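NADH kinase POS5, mitochondrial (Saccharomyces cerevisiae, PDB 3AFO) phosphorylates NADH, and less readily NAD(+), with ATP in mitochondria, and so supplies the cell with the reductant NADPH. Local coordinates at residues Gln42-Thr47 / Thr64-Ser69; Ile46-Trp51 / Glu83-Asp88; Asn74-Pro79 / Asn113-Leu118. All coordinates share one frame; numbering follows the deposited sequence.

All three contacts gather around the parallel sheet of the N-terminal domain. Contacts 1 and 2 share strand 43-48. Contact 1 joins it to helix 53-69, and contact 2 joins its C-terminal end to helix 79-86. Contact 3 sets strand 74-76 against the turn before strand 117-122; strand 43-48 lies between these two strands. Contacts 1 and 3 are buried. Contact 1 is wholly apolar, and contact 3 puts a methyl group against a hydroxyl and a carbonyl oxygen. Contact 2 is only partly buried, and it alone has a salt bridge and a bound water. Backbone bonding between Ile46 and Ile76 ties contact 2 to contact 3.

Contact 1 (Gln42-Thr47 / Thr64-Ser69)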
# COMPACT_ATOMS: atom_id res chain seq x y z
N GLN A 42 38.67 1.25 -28.92
CA GLN A 42 39.54 2.42 -29.04
C GLN A 42 38.93 3.73 -28.52
O GLN A 42 39.57 4.42 -27.72
CB GLN A 42 39.98 2.62 -30.49
CG GLN A 42 41.03 1.63 -30.99
CD GLN A 42 41.60 2.05 -32.33
OE1 GLN A 42 40.91 2.00 -33.36
NE2 GLN A 42 42.86 2.48 -32.33
N ASN A 43 37.72 4.06 -28.98
CA ASN A 43 37.10 5.35 -28.68
C ASN A 43 36.26 5.31 -27.39
O ASN A 43 35.14 4.77 -27.38
CB ASN A 43 36.21 5.82 -29.84
CG ASN A 43 36.97 5.95 -31.17
OD1 ASN A 43 38.22 5.95 -31.21
ND2 ASN A 43 36.22 6.09 -32.25
N VAL A 44 36.80 5.87 -26.33
CA VAL A 44 36.14 5.83 -25.02
C VAL A 44 35.60 7.21 -24.67
O VAL A 44 36.37 8.15 -24.45
CB VAL A 44 37.11 5.31 -23.93
CG1 VAL A 44 36.43 5.27 -22.55
CG2 VAL A 44 37.63 3.91 -24.30
N TYR A 45 34.28 7.34 -24.63
CA TYR A 45 33.61 8.56 -24.20
C TYR A 45 33.36 8.56 -22.68
O TYR A 45 32.75 7.64 -22.14
CB TYR A 45 32.29 8.74 -24.96
CG TYR A 45 31.43 9.91 -24.55
CD1 TYR A 45 31.98 11.17 -24.34
CD2 TYR A 45 30.05 9.77 -24.42
CE1 TYR A 45 31.18 12.25 -23.99
CE2 TYR A 45 29.24 10.84 -24.07
CZ TYR A 45 29.82 12.08 -23.85
OH TYR A 45 29.03 13.16 -23.50
N ILE A 46 33.84 9.61 -22.02
CA ILE A 46 33.76 9.68 -20.56
C ILE A 46 32.94 10.88 -20.13
O ILE A 46 33.20 12.01 -20.57
CB ILE A 46 35.16 9.75 -19.89
CG1 ILE A 46 36.10 8.69 -20.47
CG2 ILE A 46 35.04 9.57 -18.36
CD1 ILE A 46 37.55 8.95 -20.18
N THR A 47 31.94 10.63 -19.29
CA THR A 47 31.11 11.69 -18.73
C THR A 47 31.18 11.64 -17.22
O THR A 47 31.46 10.60 -16.63
CB THR A 47 29.63 11.54 -19.16
OG1 THR A 47 29.05 10.40 -18.51
CG2 THR A 47 29.53 11.35 -20.65
N THR A 64 44.39 9.61 -17.44
CA THR A 64 45.82 9.40 -17.22
C THR A 64 46.16 7.91 -17.34
O THR A 64 47.08 7.53 -18.09
CB THR A 64 46.29 10.02 -15.86
OG1 THR A 64 46.10 11.43 -15.90
CG2 THR A 64 47.77 9.73 -15.56
N HIS A 65 45.39 7.06 -16.66
CA HIS A 65 45.56 5.61 -16.78
C HIS A 65 45.42 5.09 -18.22
O HIS A 65 46.22 4.27 -18.65
CB HIS A 65 44.59 4.88 -15.84
CG HIS A 65 44.57 3.40 -16.04
ND1 HIS A 65 45.66 2.60 -15.78
CD2 HIS A 65 43.58 2.57 -16.46
CE1 HIS A 65 45.35 1.34 -16.04
NE2 HIS A 65 44.09 1.30 -16.45
N LEU A 66 44.40 5.54 -18.94
CA LEU A 66 44.20 5.11 -20.33
C LEU A 66 45.39 5.51 -21.21
O LEU A 66 45.90 4.70 -21.99
CB LEU A 66 42.90 5.68 -20.90
CG LEU A 66 41.61 5.27 -20.17
CD1 LEU A 66 40.40 5.94 -20.79
CD2 LEU A 66 41.46 3.74 -20.16
N HIS A 67 45.84 6.75 -21.04
CA HIS A 67 46.94 7.29 -21.82
C HIS A 67 48.27 6.62 -21.48
O HIS A 67 49.12 6.48 -22.35
CB HIS A 67 47.05 8.79 -21.64
CG HIS A 67 46.00 9.56 -22.37
ND1 HIS A 67 45.79 10.90 -22.17
CD2 HIS A 67 45.10 9.18 -23.30
CE1 HIS A 67 44.81 11.32 -22.95
NE2 HIS A 67 44.37 10.29 -23.64
N GLU A 68 48.43 6.23 -20.23
CA GLU A 68 49.62 5.49 -19.81
C GLU A 68 49.60 4.04 -20.31
O GLU A 68 50.61 3.56 -20.80
CB GLU A 68 49.79 5.53 -18.29
CG GLU A 68 50.37 6.83 -17.74
CD GLU A 68 50.36 6.91 -16.22
OE1 GLU A 68 50.04 5.89 -15.55
OE2 GLU A 68 50.68 7.99 -15.67
N SER A 69 48.46 3.37 -20.20
CA SER A 69 48.43 1.91 -20.36
C SER A 69 47.88 1.37 -21.68
O SER A 69 48.17 0.23 -22.04
CB SER A 69 47.66 1.26 -19.21
OG SER A 69 48.44 1.24 -18.04
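Leu66 meets Ile46 and Val44 through one methyl group, CD1. Ile46 and Leu66 reach toward each other tip to tip, with Ile46 CD1 4.2 Å from Leu66 CD1. The isoleucine reaches this far because its CG1 branch stands anti to the carbonyl carbon (chi1 -47°), and the chain then runs out extended to CD1. On the helix, Leu66 CG lies beside the backbone N (chi1 -61°), and from there CD1 extends toward the strand. Val44 takes a looser part: its CG1 lies 4.4 Å from Leu66 CD1. All three side chains are buried, and the contact between them is purely apolar.

The two segments belong to a beta-alpha-beta unit made of strand 43-48, helix 53-69 and strand 74-76. Val44 and Ile46 are two apart on the strand, so both side chains point to the helix. Leu66 sits in the last turn of that helix. The backbones stay well apart, with Val44 CA 9.4 Å from Leu66 CA.

Other apolar groups continue the layer. Ile46 also touches Met59, Phe62 and Ile63 of the same helix, and Val75 on the next strand. On the other neighbouring strand, 117-122, Val44 touches Val119 and Ile46 touches Leu121.

Within the sheet, Val44 pairs through its backbone with Asn74 and Ile76.

Contact 2 (Ile46-Trp51 / Glu83-Asp88)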
# COMPACT_ATOMS: atom_id res chain seq x y z
N ILE A 46 33.84 9.61 -22.02
CA ILE A 46 33.76 9.68 -20.56
C ILE A 46 32.94 10.88 -20.13
O ILE A 46 33.20 12.01 -20.57
CB ILE A 46 35.16 9.75 -19.89
CG1 ILE A 46 36.10 8.69 -20.47
CG2 ILE A 46 35.04 9.57 -18.36
CD1 ILE A 46 37.55 8.95 -20.18
N THR A 47 31.94 10.63 -19.29
CA THR A 47 31.11 11.69 -18.73
C THR A 47 31.18 11.64 -17.22
O THR A 47 31.46 10.60 -16.63
CB THR A 47 29.63 11.54 -19.16
OG1 THR A 47 29.05 10.40 -18.51
CG2 THR A 47 29.53 11.35 -20.65
N LYS A 48 30.93 12.78 -16.58
CA LYS A 48 30.97 12.85 -15.12
C LYS A 48 29.86 13.71 -14.56
O LYS A 48 29.31 14.56 -15.26
CB LYS A 48 32.33 13.37 -14.63
CG LYS A 48 32.63 14.82 -15.01
CD LYS A 48 33.95 15.28 -14.41
CE LYS A 48 34.35 16.67 -14.91
NZ LYS A 48 33.33 17.73 -14.59
N LYS A 49 29.52 13.48 -13.30
CA LYS A 49 28.58 14.34 -12.63
C LYS A 49 29.24 15.72 -12.50
O LYS A 49 30.36 15.83 -11.98
CB LYS A 49 28.19 13.77 -11.27
CG LYS A 49 27.10 14.58 -10.57
CD LYS A 49 26.73 13.96 -9.25
CE LYS A 49 25.92 14.93 -8.41
NZ LYS A 49 26.06 14.54 -6.99
N PRO A 50 28.56 16.77 -12.99
CA PRO A 50 29.16 18.10 -13.01
C PRO A 50 29.29 18.70 -11.61
O PRO A 50 28.60 18.28 -10.68
CB PRO A 50 28.19 18.92 -13.86
CG PRO A 50 26.88 18.22 -13.73
CD PRO A 50 27.21 16.76 -13.59
N TRP A 51 30.21 19.67 -11.48
CA TRP A 51 30.41 20.44 -10.25
C TRP A 51 30.62 19.60 -8.99
O TRP A 51 30.18 19.97 -7.90
CB TRP A 51 29.27 21.45 -10.04
CG TRP A 51 29.12 22.39 -11.19
CD1 TRP A 51 30.05 23.29 -11.63
CD2 TRP A 51 27.99 22.52 -12.06
NE1 TRP A 51 29.56 23.98 -12.71
CE2 TRP A 51 28.30 23.53 -13.00
CE3 TRP A 51 26.74 21.89 -12.14
CZ2 TRP A 51 27.41 23.92 -14.01
CZ3 TRP A 51 25.85 22.27 -13.14
CH2 TRP A 51 26.19 23.28 -14.06
N GLU A 83 37.74 21.77 -21.79
CA GLU A 83 38.26 23.05 -21.32
C GLU A 83 38.42 23.08 -19.80
O GLU A 83 39.43 23.56 -19.29
CB GLU A 83 37.33 24.19 -21.76
CG GLU A 83 37.68 24.82 -23.12
CD GLU A 83 36.88 26.09 -23.39
OE1 GLU A 83 35.65 26.09 -23.17
OE2 GLU A 83 37.48 27.11 -23.82
N GLU A 84 37.43 22.54 -19.09
CA GLU A 84 37.45 22.49 -17.63
C GLU A 84 38.66 21.73 -17.10
O GLU A 84 39.36 22.21 -16.22
CB GLU A 84 36.16 21.87 -17.09
CG GLU A 84 36.06 21.88 -15.57
CD GLU A 84 34.95 20.99 -15.04
OE1 GLU A 84 34.37 20.21 -15.83
OE2 GLU A 84 34.67 21.06 -13.82
N ILE A 85 38.91 20.54 -17.64
CA ILE A 85 39.92 19.64 -17.09
C ILE A 85 41.33 19.82 -17.68
O ILE A 85 42.28 19.24 -17.16
CB ILE A 85 39.50 18.15 -17.17
CG1 ILE A 85 39.46 17.66 -18.63
CG2 ILE A 85 38.16 17.93 -16.45
CD1 ILE A 85 39.31 16.17 -18.79
N SER A 86 41.45 20.61 -18.75
CA SER A 86 42.75 20.79 -19.42
C SER A 86 43.86 21.28 -18.48
O SER A 86 44.98 20.78 -18.53
CB SER A 86 42.63 21.65 -20.69
OG SER A 86 42.02 22.90 -20.43
N GLN A 87 43.54 22.25 -17.61
CA GLN A 87 44.52 22.72 -16.62
C GLN A 87 44.88 21.69 -15.55
O GLN A 87 45.86 21.87 -14.83
CB GLN A 87 44.09 24.04 -15.95
CG GLN A 87 44.03 25.25 -16.87
CD GLN A 87 44.72 26.50 -16.31
OE1 GLN A 87 44.71 26.75 -15.11
NE2 GLN A 87 45.33 27.28 -17.21
N ASP A 88 44.10 20.60 -15.44
CA ASP A 88 44.33 19.60 -14.38
C ASP A 88 45.45 18.58 -14.65
O ASP A 88 45.88 17.88 -13.72
CB ASP A 88 43.04 18.82 -14.04
CG ASP A 88 41.93 19.70 -13.50
OD1 ASP A 88 42.15 20.91 -13.31
OD2 ASP A 88 40.82 19.15 -13.30
O HOH W 1 31.96 20.44 -13.67
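Lys48 and Glu84 form a salt bridge, with Lys48 NZ 3.0 Å from Glu84 OE1. The two side chains come from opposite directions. The ammonium meets OE1 on its syn side, 26° out of the carboxylate plane. Glu84 has its CG anti to the backbone N (chi1 -176°) and runs on extended, which carries the carboxylate away from the helix. Lys48 is straight until it bends at its last torsion (chi4 58°), and this turns NZ to the acid.

The second carboxylate oxygen is also served. Water 1 donates to Glu84 OE2 at 2.8 Å. The same water accepts from Trp51 N at 2.9 Å, so it links the loop after the strand to the helix. OE2 has a further, weak ion pair with Arg56, which also makes a salt bridge with Asp88. Replacing Glu84 by alanine would probably leave the Lys48 ammonium without this counter-charge and the water without this acceptor.

Beside the charges there is a small apolar touch. Lys48 CE lies 4.3 Å from Ile85 CG2. Within residues 83-88, Ser86 OG donates to Glu83 O at 2.9 Å, from above the carbonyl plane. The same hydroxyl oxygen is hydrogen-bonded to Gly4 N. Asp88 N bonds to Ile85 O at 2.8 Å.

Lys48 also touches Leu121 of strand 117-122 and Thr55 of helix 53-69. The contact thus joins the C-terminal end of strand 43-48 to helix 79-86, with helix 53-69 alongside.

Contact 3 (Asn74-Pro79 / Asn113-Leu118); sequences NVIVQP and NRTDLL
Ile76 sends its CD1 methyl against the turn at Arg114 and Thr115. The closest approach is from Ile76 CD1 to Thr115 OG1, 4.1 Å. The two side chains cross obliquely. The same methyl lies 4.3 Å from Arg114 O. Both approaches are van der Waals contacts between a methyl group and an oxygen. Ile76 places CD1 there because its CG1 branch is anti to the carbonyl carbon (chi1 -49°). Thr115 holds OG1 in the corresponding place (chi1 -61°).

The oxygens touched by the methyl are bonded elsewhere. Thr115 OG1 bonds to Ile111 O, one turn back in helix 108-114. This bond probably steadies the hydroxyl. Arg114 O accepts from Asn43 ND2. The Arg114 chain begins toward Ile76, but its end leads away, and its NE bonds to Leu16 O.

Further out, strand 43-48 positions both sides. Ile76 pairs through its backbone with Ile46. Tyr45 packs on both Ile76 and Thr115. Asn43 uses its OD1 for Asn74 ND2, so its amide ties the two segments together. Asp116 OD2 accepts from the backbone N of Gln42 and Asn43.

In the parallel sheet, strand 43-48 runs between strand 74-76 and strand 117-122. Ile76 reaches past it to the turn between helix 108-114 and strand 117-122, a helix-to-strand connection of the alpha/beta N-terminal domain of NAD kinases.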
# COMPACT_ATOMS: atom_id res chain seq x y z
N ASN A 74 41.46 6.26 -27.56
CA ASN A 74 41.17 7.67 -27.77
C ASN A 74 40.09 8.14 -26.82
O ASN A 74 39.00 7.56 -26.78
CB ASN A 74 40.76 7.91 -29.22
CG ASN A 74 41.77 7.33 -30.21
OD1 ASN A 74 42.96 7.65 -30.15
ND2 ASN A 74 41.30 6.45 -31.09
N VAL A 75 40.39 9.21 -26.08
CA VAL A 75 39.50 9.76 -25.05
C VAL A 75 38.62 10.88 -25.61
O VAL A 75 39.12 11.89 -26.14
CB VAL A 75 40.31 10.30 -23.83
CG1 VAL A 75 39.44 11.19 -22.93
CG2 VAL A 75 40.93 9.16 -23.04
N ILE A 76 37.31 10.70 -25.47
CA ILE A 76 36.34 11.69 -25.86
C ILE A 76 35.63 12.23 -24.61
O ILE A 76 35.21 11.46 -23.75
CB ILE A 76 35.26 11.09 -26.79
CG1 ILE A 76 35.90 10.30 -27.95
CG2 ILE A 76 34.36 12.18 -27.31
CD1 ILE A 76 34.93 9.33 -28.69
N VAL A 77 35.51 13.56 -24.51
CA VAL A 77 34.74 14.20 -23.44
C VAL A 77 33.95 15.34 -24.06
O VAL A 77 34.21 15.71 -25.21
CB VAL A 77 35.63 14.74 -22.25
CG1 VAL A 77 36.41 13.62 -21.61
CG2 VAL A 77 36.59 15.85 -22.72
N GLN A 78 33.00 15.87 -23.30
CA GLN A 78 32.23 17.07 -23.67
C GLN A 78 33.15 18.29 -23.87
O GLN A 78 34.21 18.36 -23.25
CB GLN A 78 31.21 17.38 -22.57
CG GLN A 78 30.09 16.36 -22.46
CD GLN A 78 29.21 16.38 -23.69
OE1 GLN A 78 28.35 17.25 -23.84
NE2 GLN A 78 29.43 15.43 -24.58
N PRO A 79 32.74 19.23 -24.74
CA PRO A 79 33.53 20.44 -25.00
C PRO A 79 33.85 21.30 -23.76
O PRO A 79 34.99 21.73 -23.59
CB PRO A 79 32.67 21.23 -25.99
CG PRO A 79 31.86 20.19 -26.68
CD PRO A 79 31.55 19.18 -25.62
N ASN A 113 28.46 9.23 -32.98
CA ASN A 113 28.89 8.41 -34.12
C ASN A 113 30.19 7.64 -33.92
O ASN A 113 30.46 6.67 -34.65
CB ASN A 113 29.08 9.29 -35.37
CG ASN A 113 27.79 9.92 -35.84
OD1 ASN A 113 27.80 11.01 -36.42
ND2 ASN A 113 26.67 9.23 -35.60
N ARG A 114 30.99 8.07 -32.96
CA ARG A 114 32.34 7.56 -32.82
C ARG A 114 32.63 6.80 -31.53
O ARG A 114 33.67 6.17 -31.40
CB ARG A 114 33.35 8.68 -33.08
CG ARG A 114 33.41 9.01 -34.57
CD ARG A 114 33.89 10.40 -34.83
NE ARG A 114 33.93 10.67 -36.26
CZ ARG A 114 33.00 11.36 -36.92
NH1 ARG A 114 31.95 11.87 -36.28
NH2 ARG A 114 33.13 11.55 -38.23
N THR A 115 31.70 6.84 -30.59
CA THR A 115 31.86 6.17 -29.30
C THR A 115 31.78 4.63 -29.37
O THR A 115 30.77 4.08 -29.80
CB THR A 115 30.83 6.72 -28.28
OG1 THR A 115 31.06 8.12 -28.08
CG2 THR A 115 30.96 6.00 -26.95
N ASP A 116 32.83 3.94 -28.93
CA ASP A 116 32.79 2.49 -28.76
C ASP A 116 32.23 2.11 -27.38
O ASP A 116 31.61 1.06 -27.21
CB ASP A 116 34.19 1.86 -28.89
CG ASP A 116 34.90 2.21 -30.20
OD1 ASP A 116 34.24 2.69 -31.16
OD2 ASP A 116 36.14 1.99 -30.26
N LEU A 117 32.50 2.97 -26.39
CA LEU A 117 32.19 2.68 -25.00
C LEU A 117 31.89 3.97 -24.26
O LEU A 117 32.64 4.95 -24.36
CB LEU A 117 33.37 1.95 -24.34
CG LEU A 117 33.27 1.58 -22.85
CD1 LEU A 117 32.44 0.33 -22.66
CD2 LEU A 117 34.66 1.38 -22.25
N LEU A 118 30.78 3.96 -23.52
CA LEU A 118 30.42 5.04 -22.62
C LEU A 118 30.89 4.68 -21.20
O LEU A 118 30.53 3.63 -20.69
CB LEU A 118 28.90 5.30 -22.65
CG LEU A 118 28.29 6.22 -21.57
CD1 LEU A 118 28.83 7.65 -21.65
CD2 LEU A 118 26.75 6.22 -21.60